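Local coordinates for protein endopolygalacturonase (Chondrostereum purpureum, PDB 1K5C) that probably hydrolyses internal alpha-1,4 linkages between galacturonosyl units of pectic polygalacturonate, working as a parallel beta-helix glycoside hydrolase of family 28, at residues D74-N80 and K111-N116; P118-V124 and N151-V157; Q172-I178 and G194-G200. All blocks are in the same frame, centred on the assembly; numbering follows the deposited sequence.

Contact 1: D74-N80 and K111-N116; sequences DHIFDGN and KFEVLN
Strands from successive coils of the parallel beta-helix run side by side here, with axes 4.7 Å apart and N-to-C directions 20° apart. Ile76 pairs with Glu113, Phe77 with Val114 and Asp78 with Leu115, all in extended backbone. Asp74 and Asn80 on one segment, and Lys111 and Asn116 on the other, take left-handed backbone angles where each segment turns. The ladder opens with Asp74 N to Lys111 O (2.8 Å). It then alternates: Glu113 N gives to His75 O (2.9 Å), Phe77 N to Glu113 O (2.8 Å), Leu115 N to Phe77 O (2.8 Å) and Gly79 N to Leu115 O (2.9 Å). On the far side, Ile76 and Asp78 bond to backbone of strand 49-51, and Asp48 takes both Ile76 N and His75 ND1. Phe77 and Val114 face the interior. Phe77 (chi1 m) points its ring edge at the face of Phe112 (chi1 p), an offset edge-to-face pair with centroids 5.4 Å apart and planes at 73°. The other face carries Ile76, Asp78, Glu113 and Leu115, where Ile76 CG2 packs 3.6 Å from Leu115 CB. Asp78 (chi1 t) closes an Asx turn: its OD1 accepts Asn80 N at 3.0 Å, and also a water at 2.7 Å that in turn accepts from Asn116 ND2 at 2.9 Å.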
loop_
_atom_site.group_PDB
_atom_site.type_symbol
_atom_site.label_atom_id
_atom_site.label_comp_id
_atom_site.label_asym_id
_atom_site.label_seq_id
_atom_site.Cartn_x
_atom_site.Cartn_y
_atom_site.Cartn_z
ATOM N N ASP A 74 5.460 8.088 18.162
ATOM C CA ASP A 74 5.782 6.657 18.159
ATOM C C ASP A 74 4.718 5.792 18.878
ATOM O O ASP A 74 4.970 4.652 19.204
ATOM C CB ASP A 74 7.186 6.397 18.717
ATOM C CG ASP A 74 8.277 6.901 17.824
ATOM O OD1 ASP A 74 8.134 6.803 16.604
ATOM O OD2 ASP A 74 9.322 7.285 18.385
ATOM N N HIS A 75 3.499 6.329 19.024
ATOM C CA HIS A 75 2.427 5.523 19.607
ATOM C C HIS A 75 1.814 4.564 18.588
ATOM O O HIS A 75 2.096 4.616 17.391
ATOM C CB HIS A 75 1.371 6.444 20.242
ATOM C CG HIS A 75 1.927 7.101 21.452
ATOM N ND1 HIS A 75 2.084 6.465 22.646
ATOM C CD2 HIS A 75 2.394 8.382 21.595
ATOM C CE1 HIS A 75 2.644 7.309 23.520
ATOM N NE2 HIS A 75 2.804 8.438 22.934
ATOM N N ILE A 76 0.989 3.655 19.142
ATOM C CA ILE A 76 0.493 2.472 18.422
ATOM C C ILE A 76 -1.029 2.461 18.372
ATOM O O ILE A 76 -1.694 2.713 19.403
ATOM C CB ILE A 76 0.983 1.205 19.150
ATOM C CG1 ILE A 76 2.520 1.098 19.125
ATOM C CG2 ILE A 76 0.344 -0.050 18.583
ATOM C CD1 ILE A 76 3.048 0.047 20.063
ATOM N N PHE A 77 -1.544 2.118 17.195
ATOM C CA PHE A 77 -2.938 1.668 17.015
ATOM C C PHE A 77 -2.878 0.142 16.938
ATOM O O PHE A 77 -2.298 -0.402 15.989
ATOM C CB PHE A 77 -3.520 2.199 15.702
ATOM C CG PHE A 77 -3.701 3.695 15.631
ATOM C CD1 PHE A 77 -2.651 4.516 15.181
ATOM C CD2 PHE A 77 -4.892 4.300 15.975
ATOM C CE1 PHE A 77 -2.838 5.897 15.090
ATOM C CE2 PHE A 77 -5.065 5.662 15.865
ATOM C CZ PHE A 77 -4.040 6.484 15.404
ATOM N N ASP A 78 -3.409 -0.536 17.965
ATOM C CA ASP A 78 -3.310 -2.005 18.076
ATOM C C ASP A 78 -4.643 -2.636 17.637
ATOM O O ASP A 78 -5.673 -2.457 18.311
ATOM C CB ASP A 78 -2.966 -2.361 19.507
ATOM C CG ASP A 78 -2.800 -3.854 19.774
ATOM O OD1 ASP A 78 -3.089 -4.665 18.891
ATOM O OD2 ASP A 78 -2.363 -4.135 20.921
ATOM N N GLY A 79 -4.611 -3.328 16.514
ATOM C CA GLY A 79 -5.800 -3.914 15.934
ATOM C C GLY A 79 -6.127 -5.308 16.440
ATOM O O GLY A 79 -7.168 -5.892 16.019
ATOM N N ASN A 80 -5.320 -5.906 17.326
ATOM C CA ASN A 80 -5.620 -7.239 17.847
ATOM C C ASN A 80 -5.820 -8.258 16.715
ATOM O O ASN A 80 -6.641 -9.184 16.829
ATOM C CB ASN A 80 -6.856 -7.212 18.787
ATOM C CG ASN A 80 -6.407 -6.967 20.204
ATOM O OD1 ASN A 80 -5.528 -7.648 20.718
ATOM N ND2 ASN A 80 -7.028 -6.009 20.886
ATOM N N LYS A 111 5.084 9.282 12.248
ATOM C CA LYS A 111 5.671 8.615 13.425
ATOM C C LYS A 111 4.648 7.988 14.331
ATOM O O LYS A 111 4.542 8.230 15.532
ATOM C CB LYS A 111 6.562 9.607 14.193
ATOM C CG LYS A 111 7.841 9.966 13.424
ATOM C CD LYS A 111 8.820 8.785 13.424
ATOM C CE LYS A 111 10.180 9.104 12.896
ATOM N NZ LYS A 111 11.010 7.879 13.205
ATOM N N PHE A 112 3.820 7.088 13.731
ATOM C CA PHE A 112 3.029 6.166 14.557
ATOM C C PHE A 112 3.109 4.786 13.923
ATOM O O PHE A 112 3.591 4.607 12.793
ATOM C CB PHE A 112 1.581 6.641 14.748
ATOM C CG PHE A 112 0.795 6.779 13.468
ATOM C CD1 PHE A 112 0.135 5.694 12.918
ATOM C CD2 PHE A 112 0.716 8.046 12.857
ATOM C CE1 PHE A 112 -0.649 5.859 11.771
ATOM C CE2 PHE A 112 -0.041 8.210 11.723
ATOM C CZ PHE A 112 -0.708 7.117 11.163
ATOM N N GLU A 113 2.598 3.815 14.679
ATOM C CA GLU A 113 2.625 2.410 14.258
ATOM C C GLU A 113 1.209 1.859 14.267
ATOM O O GLU A 113 0.432 2.119 15.188
ATOM C CB GLU A 113 3.492 1.601 15.228
ATOM C CG GLU A 113 3.410 0.081 15.003
ATOM C CD GLU A 113 4.411 -0.660 15.823
ATOM O OE1 GLU A 113 5.598 -0.419 15.746
ATOM O OE2 GLU A 113 4.005 -1.596 16.493
ATOM N N VAL A 114 0.903 1.093 13.233
ATOM C CA VAL A 114 -0.255 0.205 13.213
ATOM C C VAL A 114 0.268 -1.187 13.520
ATOM O O VAL A 114 1.122 -1.685 12.779
ATOM C CB VAL A 114 -0.952 0.266 11.835
ATOM C CG1 VAL A 114 -2.005 -0.807 11.753
ATOM C CG2 VAL A 114 -1.499 1.695 11.620
ATOM N N LEU A 115 -0.218 -1.762 14.610
ATOM C CA LEU A 115 0.243 -3.076 15.071
ATOM C C LEU A 115 -0.892 -4.094 14.858
ATOM O O LEU A 115 -2.017 -3.910 15.369
ATOM C CB LEU A 115 0.587 -2.990 16.551
ATOM C CG LEU A 115 0.960 -4.319 17.229
ATOM C CD1 LEU A 115 2.266 -4.916 16.640
ATOM C CD2 LEU A 115 1.136 -4.114 18.727
ATOM N N ASN A 116 -0.602 -5.158 14.120
ATOM C CA ASN A 116 -1.543 -6.284 13.998
ATOM C C ASN A 116 -2.949 -5.849 13.537
ATOM O O ASN A 116 -3.963 -6.080 14.201
ATOM C CB ASN A 116 -1.571 -7.095 15.293
ATOM C CG ASN A 116 -0.177 -7.622 15.608
ATOM O OD1 ASN A 116 0.610 -7.895 14.671
ATOM N ND2 ASN A 116 0.103 -7.782 16.891
HETATM O O HOH W 1 -1.998 -7.147 18.831
#

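Contact 2: P118-V124 and N151-V157; sequences PAQAISV and NTDGFDV
Two adjacent coils of the beta-helix lie in parallel, and their short strands 122-124 and 155-157 have axes 4.7 Å apart at 20°. Before the strand, Pro118 leads into Ala119, whose O receives a CA-H...O contact from Thr152 CA (3.4 Å); Thr152 is the centre of an inverse gamma turn. Gln120 (chi1 m, chi2 p) bends over the second segment, with CG 3.3 Å from Asp156 OD2. Its NE2 reaches Thr90 OG1 and, at 3.2 Å, a water that donates to Asp153 OD2 (2.9 Å). Ala121 N then bonds to Asp153 O (2.8 Å) and Ile122 N to Gly154 O (3.0 Å), so consecutive amides use consecutive carbonyls before regular pairing sets in. From there Ile122 pairs with Phe155, Ser123 with Asp156 and Val124 with Val157. Asp156 N gives to Ile122 O (2.9 Å), and Val124 N to Asp156 O (2.8 Å). Ile122 (m, t) sets CD1 3.7 Å from Phe155 CE1 in the interior, and Val124 CB lies 4.2 Å from Val157 CG2. Ser123 OG, on the opposite face, bonds to Lys102. Asn151, which binds galacturonate in a complex of this protein, opens the NTD signature of family 28. Asp153 OD2 and Asp156 OD1 are only 2.5 Å apart, so one acid group probably holds a proton; Asp153 also lies close to galacturonate-binding Asp173, placing these carboxylates at the substrate site.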
loop_
_atom_site.group_PDB
_atom_site.type_symbol
_atom_site.label_atom_id
_atom_site.label_comp_id
_atom_site.label_asym_id
_atom_site.label_seq_id
_atom_site.Cartn_x
_atom_site.Cartn_y
_atom_site.Cartn_z
ATOM N N PRO A 118 -6.363 -6.361 11.552
ATOM C CA PRO A 118 -7.091 -7.598 11.201
ATOM C C PRO A 118 -6.839 -8.017 9.766
ATOM O O PRO A 118 -6.707 -9.234 9.515
ATOM C CB PRO A 118 -8.561 -7.253 11.487
ATOM C CG PRO A 118 -8.455 -6.233 12.642
ATOM C CD PRO A 118 -7.237 -5.371 12.225
ATOM N N ALA A 119 -6.818 -7.069 8.851
ATOM C CA ALA A 119 -6.516 -7.334 7.418
ATOM C C ALA A 119 -5.868 -6.043 6.904
ATOM O O ALA A 119 -4.822 -5.635 7.425
ATOM C CB ALA A 119 -7.740 -7.839 6.672
ATOM N N GLN A 120 -6.459 -5.386 5.911
ATOM C CA GLN A 120 -5.775 -4.252 5.303
ATOM C C GLN A 120 -5.597 -3.147 6.356
ATOM O O GLN A 120 -6.515 -2.817 7.116
ATOM C CB GLN A 120 -6.589 -3.684 4.112
ATOM C CG GLN A 120 -6.683 -4.656 2.923
ATOM C CD GLN A 120 -7.844 -5.652 3.024
ATOM O OE1 GLN A 120 -8.423 -5.883 4.081
ATOM N NE2 GLN A 120 -8.148 -6.343 1.915
ATOM N N ALA A 121 -4.369 -2.570 6.398
ATOM C CA ALA A 121 -4.017 -1.687 7.517
ATOM C C ALA A 121 -4.474 -0.255 7.322
ATOM O O ALA A 121 -5.335 0.217 8.078
ATOM C CB ALA A 121 -2.510 -1.789 7.777
ATOM N N ILE A 122 -3.888 0.465 6.368
ATOM C CA ILE A 122 -4.173 1.915 6.221
ATOM C C ILE A 122 -4.719 2.193 4.811
ATOM O O ILE A 122 -4.057 1.953 3.815
ATOM C CB ILE A 122 -2.911 2.759 6.472
ATOM C CG1 ILE A 122 -2.320 2.450 7.836
ATOM C CG2 ILE A 122 -3.223 4.243 6.290
ATOM C CD1 ILE A 122 -0.996 3.158 8.128
ATOM N N SER A 123 -5.962 2.691 4.786
ATOM C CA SER A 123 -6.589 3.144 3.549
ATOM C C SER A 123 -6.448 4.656 3.435
ATOM O O SER A 123 -6.750 5.384 4.393
ATOM C CB SER A 123 -8.074 2.732 3.587
ATOM O OG SER A 123 -8.757 3.296 2.490
ATOM N N VAL A 124 -5.978 5.110 2.293
ATOM C CA VAL A 124 -5.652 6.513 2.050
ATOM C C VAL A 124 -6.561 7.043 0.971
ATOM O O VAL A 124 -6.554 6.537 -0.178
ATOM C CB VAL A 124 -4.186 6.635 1.637
ATOM C CG1 VAL A 124 -3.804 8.088 1.390
ATOM C CG2 VAL A 124 -3.292 5.954 2.689
ATOM N N ASN A 151 -4.110 -10.656 3.463
ATOM C CA ASN A 151 -4.694 -9.393 2.999
ATOM C C ASN A 151 -4.315 -8.238 3.952
ATOM O O ASN A 151 -5.065 -7.268 4.079
ATOM C CB ASN A 151 -6.207 -9.427 2.799
ATOM C CG ASN A 151 -6.628 -10.526 1.820
ATOM O OD1 ASN A 151 -7.327 -11.493 2.194
ATOM N ND2 ASN A 151 -6.232 -10.402 0.594
ATOM N N THR A 152 -3.108 -8.319 4.520
ATOM C CA THR A 152 -2.621 -7.314 5.473
ATOM C C THR A 152 -1.856 -6.193 4.779
ATOM O O THR A 152 -0.772 -5.758 5.213
ATOM C CB THR A 152 -1.787 -8.003 6.548
ATOM O OG1 THR A 152 -0.903 -8.951 5.908
ATOM C CG2 THR A 152 -2.695 -8.698 7.587
ATOM N N ASP A 153 -2.472 -5.655 3.708
ATOM C CA ASP A 153 -1.845 -4.576 2.939
ATOM C C ASP A 153 -1.395 -3.450 3.867
ATOM O O ASP A 153 -2.117 -3.026 4.762
ATOM C CB ASP A 153 -2.845 -3.935 1.957
ATOM C CG ASP A 153 -3.499 -4.873 0.967
ATOM O OD1 ASP A 153 -3.569 -6.098 1.205
ATOM O OD2 ASP A 153 -3.999 -4.332 -0.068
ATOM N N GLY A 154 -0.197 -2.910 3.600
ATOM C CA GLY A 154 0.269 -1.785 4.418
ATOM C C GLY A 154 -0.539 -0.500 4.159
ATOM O O GLY A 154 -1.175 0.044 5.081
ATOM N N PHE A 155 -0.475 -0.073 2.905
ATOM C CA PHE A 155 -1.163 1.148 2.465
ATOM C C PHE A 155 -1.944 0.822 1.195
ATOM O O PHE A 155 -1.350 0.344 0.221
ATOM C CB PHE A 155 -0.149 2.266 2.102
ATOM C CG PHE A 155 0.774 2.620 3.245
ATOM C CD1 PHE A 155 0.404 3.595 4.195
ATOM C CD2 PHE A 155 2.015 1.985 3.391
ATOM C CE1 PHE A 155 1.267 3.895 5.240
ATOM C CE2 PHE A 155 2.859 2.298 4.428
ATOM C CZ PHE A 155 2.499 3.226 5.383
ATOM N N ASP A 156 -3.248 1.098 1.213
ATOM C CA ASP A 156 -4.107 1.023 0.012
ATOM C C ASP A 156 -4.474 2.441 -0.366
ATOM O O ASP A 156 -5.081 3.154 0.437
ATOM C CB ASP A 156 -5.363 0.199 0.308
ATOM C CG ASP A 156 -5.083 -1.267 0.564
ATOM O OD1 ASP A 156 -4.240 -1.813 -0.260
ATOM O OD2 ASP A 156 -5.628 -1.897 1.450
ATOM N N VAL A 157 -4.067 2.862 -1.567
ATOM C CA VAL A 157 -4.220 4.254 -1.972
ATOM C C VAL A 157 -5.170 4.391 -3.134
ATOM O O VAL A 157 -4.933 3.841 -4.208
ATOM C CB VAL A 157 -2.836 4.862 -2.344
ATOM C CG1 VAL A 157 -2.996 6.337 -2.723
ATOM C CG2 VAL A 157 -1.841 4.688 -1.185
HETATM O O HOH W 2 -6.771 -4.965 -0.624
#

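Contact 3: Q172-I178 and G194-G200; sequences QDDCIAI and GHGISIG
In these parallel beta-helix coils, the axes of strands 176-178 and 197-200 run 4.3 Å apart at 25°, pairing Ala177 with Ser198 and Ile178 with Ile199. Backbone N-to-O hydrogen bonds run from His195 to Asp173, Cys175 to Gly196 and Gly200 to Ile178 (2.8 Å), and from Ser198 to Ile176 and Ile178 to Ser198 (2.9 Å). A CB on Gly196 or Gly200 would jam against the preceding carbonyl O. One water joins Asp173 OD1 (2.9 Å) and His195 ND1 (2.6 Å); Ser198 OG lies 2.8 Å from Asp174 OD1, a weak, unsettled hydrogen bond, its proton having another acceptor within reach. His195 (chi1 m, CB toward 172-178) sets its ring face over Asp173 CA, a CH-pi contact 3.8 Å from the centroid. Both bind galacturonate in a complex; His195 is a predicted active-site residue. Ile176 CG2 meets Ile197 CG2 (3.7 Å). Strands 155-158 and 223-230 flank the pair, Lys228 salt-bridging Asp174 and Ile227 touching Ile199; strands 184-187 and 207-221 cover Ile178 and Ile197, 184-187 also Ile176.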
loop_
_atom_site.group_PDB
_atom_site.type_symbol
_atom_site.label_atom_id
_atom_site.label_comp_id
_atom_site.label_asym_id
_atom_site.label_seq_id
_atom_site.Cartn_x
_atom_site.Cartn_y
_atom_site.Cartn_z
ATOM N N GLN A 172 1.888 -9.524 5.058
ATOM C CA GLN A 172 1.648 -10.742 4.289
ATOM C C GLN A 172 0.991 -10.434 2.943
ATOM O O GLN A 172 0.507 -11.357 2.274
ATOM C CB GLN A 172 0.802 -11.788 5.040
ATOM C CG GLN A 172 1.421 -12.242 6.338
ATOM C CD GLN A 172 1.346 -11.236 7.461
ATOM O OE1 GLN A 172 2.389 -11.072 8.225
ATOM N NE2 GLN A 172 0.248 -10.609 7.681
ATOM N N ASP A 173 0.937 -9.176 2.539
ATOM C CA ASP A 173 0.342 -8.815 1.242
ATOM C C ASP A 173 1.061 -7.569 0.739
ATOM O O ASP A 173 2.185 -7.278 1.167
ATOM C CB ASP A 173 -1.211 -8.688 1.355
ATOM C CG ASP A 173 -1.918 -9.003 0.045
ATOM O OD1 ASP A 173 -1.722 -8.258 -0.935
ATOM O OD2 ASP A 173 -2.664 -9.992 0.004
ATOM N N ASP A 174 0.447 -6.852 -0.189
ATOM C CA ASP A 174 1.141 -5.703 -0.788
ATOM C C ASP A 174 1.645 -4.768 0.305
ATOM O O ASP A 174 0.925 -4.405 1.225
ATOM C CB ASP A 174 0.184 -4.970 -1.735
ATOM C CG ASP A 174 -0.138 -5.783 -2.976
ATOM O OD1 ASP A 174 0.768 -6.501 -3.421
ATOM O OD2 ASP A 174 -1.242 -5.607 -3.516
ATOM N N CYS A 175 2.883 -4.306 0.139
ATOM C CA CYS A 175 3.417 -3.255 1.011
ATOM C C CYS A 175 2.596 -1.958 0.841
ATOM O O CYS A 175 2.147 -1.329 1.791
ATOM C CB CYS A 175 4.903 -3.108 0.662
ATOM S SG CYS A 175 5.763 -1.937 1.701
ATOM N N ILE A 176 2.415 -1.635 -0.432
ATOM C CA ILE A 176 1.485 -0.599 -0.903
ATOM C C ILE A 176 0.760 -1.192 -2.105
ATOM O O ILE A 176 1.378 -1.924 -2.890
ATOM C CB ILE A 176 2.189 0.741 -1.282
ATOM C CG1 ILE A 176 1.175 1.775 -1.775
ATOM C CG2 ILE A 176 3.357 0.531 -2.258
ATOM C CD1 ILE A 176 1.745 3.194 -1.860
ATOM N N ALA A 177 -0.526 -0.835 -2.216
ATOM C CA ALA A 177 -1.281 -1.079 -3.449
ATOM C C ALA A 177 -1.878 0.278 -3.857
ATOM O O ALA A 177 -2.687 0.856 -3.132
ATOM C CB ALA A 177 -2.377 -2.108 -3.273
ATOM N N ILE A 178 -1.440 0.773 -5.025
ATOM C CA ILE A 178 -1.948 2.016 -5.559
ATOM C C ILE A 178 -3.056 1.635 -6.535
ATOM O O ILE A 178 -2.814 1.054 -7.593
ATOM C CB ILE A 178 -0.842 2.807 -6.278
ATOM C CG1 ILE A 178 0.312 3.155 -5.305
ATOM C CG2 ILE A 178 -1.458 4.062 -6.894
ATOM C CD1 ILE A 178 1.540 3.709 -5.979
ATOM N N GLY A 194 5.830 -9.428 2.731
ATOM C CA GLY A 194 4.590 -9.347 1.944
ATOM C C GLY A 194 4.809 -9.593 0.478
ATOM O O GLY A 194 5.571 -10.494 0.076
ATOM N N HIS A 195 4.023 -8.858 -0.330
ATOM C CA HIS A 195 3.945 -9.052 -1.771
ATOM C C HIS A 195 4.580 -7.915 -2.574
ATOM O O HIS A 195 4.363 -7.843 -3.792
ATOM C CB HIS A 195 2.491 -9.274 -2.216
ATOM C CG HIS A 195 1.908 -10.546 -1.637
ATOM N ND1 HIS A 195 0.587 -10.893 -1.994
ATOM C CD2 HIS A 195 2.385 -11.492 -0.817
ATOM C CE1 HIS A 195 0.327 -12.039 -1.367
ATOM N NE2 HIS A 195 1.380 -12.431 -0.663
ATOM N N GLY A 196 5.403 -7.080 -1.913
ATOM C CA GLY A 196 6.120 -6.082 -2.690
ATOM C C GLY A 196 5.282 -4.836 -2.944
ATOM O O GLY A 196 4.294 -4.533 -2.278
ATOM N N ILE A 197 5.768 -4.049 -3.909
ATOM C CA ILE A 197 5.221 -2.721 -4.194
ATOM C C ILE A 197 4.326 -2.827 -5.400
ATOM O O ILE A 197 4.812 -3.134 -6.509
ATOM C CB ILE A 197 6.369 -1.725 -4.460
ATOM C CG1 ILE A 197 7.251 -1.614 -3.194
ATOM C CG2 ILE A 197 5.829 -0.364 -4.891
ATOM C CD1 ILE A 197 8.537 -0.821 -3.401
ATOM N N SER A 198 3.013 -2.573 -5.225
ATOM C CA SER A 198 2.035 -2.846 -6.256
ATOM C C SER A 198 1.294 -1.601 -6.710
ATOM O O SER A 198 0.905 -0.723 -5.942
ATOM C CB SER A 198 1.024 -3.856 -5.757
ATOM O OG SER A 198 1.649 -5.120 -5.732
ATOM N N ILE A 199 0.983 -1.640 -8.034
ATOM C CA ILE A 199 -0.087 -0.827 -8.636
ATOM C C ILE A 199 -1.179 -1.822 -8.978
ATOM O O ILE A 199 -0.938 -2.794 -9.708
ATOM C CB ILE A 199 0.383 -0.055 -9.848
ATOM C CG1 ILE A 199 1.414 1.026 -9.422
ATOM C CG2 ILE A 199 -0.795 0.534 -10.597
ATOM C CD1 ILE A 199 2.165 1.644 -10.594
ATOM N N GLY A 200 -2.391 -1.590 -8.443
ATOM C CA GLY A 200 -3.533 -2.456 -8.656
ATOM C C GLY A 200 -3.725 -3.448 -7.523
ATOM O O GLY A 200 -3.064 -3.412 -6.497
HETATM O O HOH W 3 -0.955 -9.409 -3.537
#

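From the N terminus the three contacts follow in series, none nested in or crossing another. Contact 1 brings 111-116 back beside 74-80, one coil on, within the curled sheet that includes strands 49-51, 76-78 and 108-115. The chain then turns directly from Asn116 into contact 2, which belongs to the other long parallel sheet; Val114 packs on Ile122 and Ala121 inside this corner. Contact 2 closes the coil through strand 130-139, and contact 3 the shorter one through strands 184-187 and 190-192. Between contacts 2 and 3, probable hydrogen bonds pair strands 155-158 and 176-179, uniting four successive coils around the galacturonate-binding residues; contact 1 touches contact 2 but not contact 3.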